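Long-range contact in putative GAF sensor protein (Burkholderia vietnamiensis, PDB 5HL6), which probably reduces the R-sulfoxide of free L-methionine, as a GAF-domain protein of the free methionine sulfoxide reductase family: residues L59-F64 and D141-V146. Numbering follows the deposited sequence.
With EDO (1,2-ethanediol), chain C.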
loop_
_atom_site.group_PDB
_atom_site.type_symbol
_atom_site.label_atom_id
_atom_site.label_comp_id
_atom_site.label_asym_id
_atom_site.label_seq_id
_atom_site.Cartn_x
_atom_site.Cartn_y
_atom_site.Cartn_z
ATOM N N LEU B 59 -3.370 -11.861 -10.138
ATOM C CA LEU B 59 -4.015 -10.676 -9.588
ATOM C C LEU B 59 -3.386 -9.418 -10.177
ATOM O O LEU B 59 -2.196 -9.398 -10.504
ATOM C CB LEU B 59 -3.897 -10.619 -8.061
ATOM C CG LEU B 59 -4.510 -11.749 -7.240
ATOM C CD1 LEU B 59 -4.435 -11.403 -5.762
ATOM C CD2 LEU B 59 -5.954 -11.982 -7.669
ATOM N N ASN B 60 -4.192 -8.363 -10.314
ATOM C CA ASN B 60 -3.662 -7.077 -10.741
ATOM C C ASN B 60 -4.035 -5.923 -9.815
ATOM O O ASN B 60 -3.560 -4.803 -10.027
ATOM C CB ASN B 60 -4.104 -6.752 -12.181
ATOM C CG ASN B 60 -5.586 -6.479 -12.299
ATOM O OD1 ASN B 60 -6.412 -7.298 -11.914
ATOM N ND2 ASN B 60 -5.930 -5.324 -12.846
ATOM N N TRP B 61 -4.839 -6.163 -8.781
ATOM C CA TRP B 61 -5.155 -5.128 -7.809
ATOM C C TRP B 61 -5.665 -5.806 -6.553
ATOM O O TRP B 61 -6.368 -6.814 -6.643
ATOM C CB TRP B 61 -6.218 -4.159 -8.343
ATOM C CG TRP B 61 -6.116 -2.748 -7.807
ATOM C CD1 TRP B 61 -5.391 -1.722 -8.350
ATOM C CD2 TRP B 61 -6.781 -2.201 -6.653
ATOM N NE1 TRP B 61 -5.556 -0.580 -7.607
ATOM C CE2 TRP B 61 -6.401 -0.846 -6.559
ATOM C CE3 TRP B 61 -7.662 -2.725 -5.694
ATOM C CZ2 TRP B 61 -6.885 -0.002 -5.561
ATOM C CZ3 TRP B 61 -8.130 -1.886 -4.683
ATOM C CH2 TRP B 61 -7.734 -0.543 -4.621
ATOM N N ALA B 62 -5.318 -5.248 -5.395
ATOM C CA ALA B 62 -5.860 -5.746 -4.132
ATOM C C ALA B 62 -5.673 -4.672 -3.069
ATOM O O ALA B 62 -4.537 -4.259 -2.799
ATOM C CB ALA B 62 -5.179 -7.054 -3.727
ATOM N N GLY B 63 -6.772 -4.214 -2.478
ATOM C CA GLY B 63 -6.674 -3.144 -1.505
ATOM C C GLY B 63 -8.028 -2.730 -0.967
ATOM O O GLY B 63 -9.066 -3.318 -1.298
ATOM N N PHE B 64 -7.993 -1.680 -0.148
ATOM C CA PHE B 64 -9.133 -1.201 0.623
ATOM C C PHE B 64 -9.687 0.101 0.061
ATOM O O PHE B 64 -8.938 0.950 -0.420
ATOM C CB PHE B 64 -8.718 -0.934 2.077
ATOM C CG PHE B 64 -8.329 -2.162 2.838
ATOM C CD1 PHE B 64 -9.287 -2.900 3.517
ATOM C CD2 PHE B 64 -7.006 -2.566 2.895
ATOM C CE1 PHE B 64 -8.943 -4.035 4.232
ATOM C CE2 PHE B 64 -6.643 -3.689 3.621
ATOM C CZ PHE B 64 -7.622 -4.432 4.288
ATOM N N ASP B 141 -11.241 -4.980 -2.032
ATOM C CA ASP B 141 -11.426 -5.157 -3.476
ATOM C C ASP B 141 -10.219 -5.868 -4.073
ATOM O O ASP B 141 -9.084 -5.450 -3.843
ATOM C CB ASP B 141 -11.628 -3.798 -4.166
ATOM C CG ASP B 141 -11.758 -3.908 -5.683
ATOM O OD1 ASP B 141 -12.249 -4.937 -6.199
ATOM O OD2 ASP B 141 -11.367 -2.948 -6.364
ATOM N N VAL B 142 -10.460 -6.929 -4.859
ATOM C CA VAL B 142 -9.394 -7.663 -5.542
ATOM C C VAL B 142 -9.781 -7.862 -6.997
ATOM O O VAL B 142 -10.920 -8.229 -7.299
ATOM C CB VAL B 142 -9.105 -9.032 -4.892
ATOM C CG1 VAL B 142 -7.899 -9.696 -5.560
ATOM C CG2 VAL B 142 -8.838 -8.871 -3.409
ATOM N N ASP B 143 -8.823 -7.657 -7.895
ATOM C CA ASP B 143 -9.066 -7.754 -9.322
ATOM C C ASP B 143 -8.057 -8.692 -9.968
ATOM O O ASP B 143 -6.923 -8.837 -9.501
ATOM C CB ASP B 143 -8.998 -6.368 -9.982
ATOM C CG ASP B 143 -10.033 -5.418 -9.423
ATOM O OD1 ASP B 143 -11.142 -5.366 -9.978
ATOM O OD2 ASP B 143 -9.753 -4.750 -8.407
ATOM N N SER B 144 -8.474 -9.302 -11.070
ATOM C CA SER B 144 -7.641 -10.182 -11.870
ATOM C C SER B 144 -7.763 -9.783 -13.330
ATOM O O SER B 144 -8.836 -9.351 -13.762
ATOM C CB SER B 144 -8.077 -11.645 -11.705
ATOM O OG SER B 144 -7.428 -12.499 -12.637
ATOM N N PRO B 145 -6.683 -9.898 -14.111
ATOM C CA PRO B 145 -6.792 -9.675 -15.559
ATOM C C PRO B 145 -7.324 -10.878 -16.317
ATOM O O PRO B 145 -7.414 -10.821 -17.549
ATOM C CB PRO B 145 -5.344 -9.361 -15.970
ATOM C CG PRO B 145 -4.503 -10.118 -14.985
ATOM C CD PRO B 145 -5.296 -10.188 -13.695
ATOM N N VAL B 146 -7.687 -11.950 -15.616
ATOM C CA VAL B 146 -8.187 -13.179 -16.222
ATOM C C VAL B 146 -9.682 -13.289 -15.947
ATOM O O VAL B 146 -10.141 -13.026 -14.829
ATOM C CB VAL B 146 -7.431 -14.410 -15.679
ATOM C CG1 VAL B 146 -8.047 -15.696 -16.207
ATOM C CG2 VAL B 146 -5.955 -14.331 -16.043
HETATM C C1 EDO C . -0.025 -10.668 -8.185
HETATM O O1 EDO C . -0.660 -11.863 -8.664
HETATM C C2 EDO C . 1.383 -10.984 -7.687
HETATM O O2 EDO C . 1.308 -12.027 -6.705
#
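Strands 61-67 and 136-144, central neighbours in the antiparallel sheet of this GAF domain, pair through their backbones. In the hydrogen-bonded pair G63-D141, D141 N donates to G63 O (2.8 Å) and G63 N to D141 O, both nearly along the C=O axes. Past the non-hydrogen-bonded pair A62-V142, D143 N donates to W61 O (2.9 Å). A classic beta bulge ends the ladder, N60 and W61 both facing D143: D143 O takes a nearly straight bond from N60 N (2.9 Å, 170°), the donor above the carbonyl plane, and a weak one from W61 N. L59 N donates to O1 of a 1,2-ethanediol, probably from the crystallisation liquor.

On the A62-V142 face, against Y53 of helix 41-55, V142 CG1 meets L59 CD2 at 3.7 Å while CG2 turns to A62 CB.

W61, D141 and D143 share the other face. The indole, CG anti to its backbone N, runs along the strand pair with D141 O in plane at its edge, 3.6 Å from CE3. The D141 side chain crosses it at about a right angle, carboxylate tilted 38° from the ring, OD2 3.8 Å from W61 CZ3; that of D143 lies beside W61, pointing the same way, carboxylate turned 75° from the ring, OD2 3.6 Å from W61 CB. W61 stacks on F77 and bonds through NE1 to K80 O.

At the strand end, S144 OG accepts from V146 N, an ST turn, and bonds R58 O. D141 OD2 and D143 OD2 stand 3.2 Å apart, buried near E124; such crowding would probably raise at least one pKa and favour a bound proton.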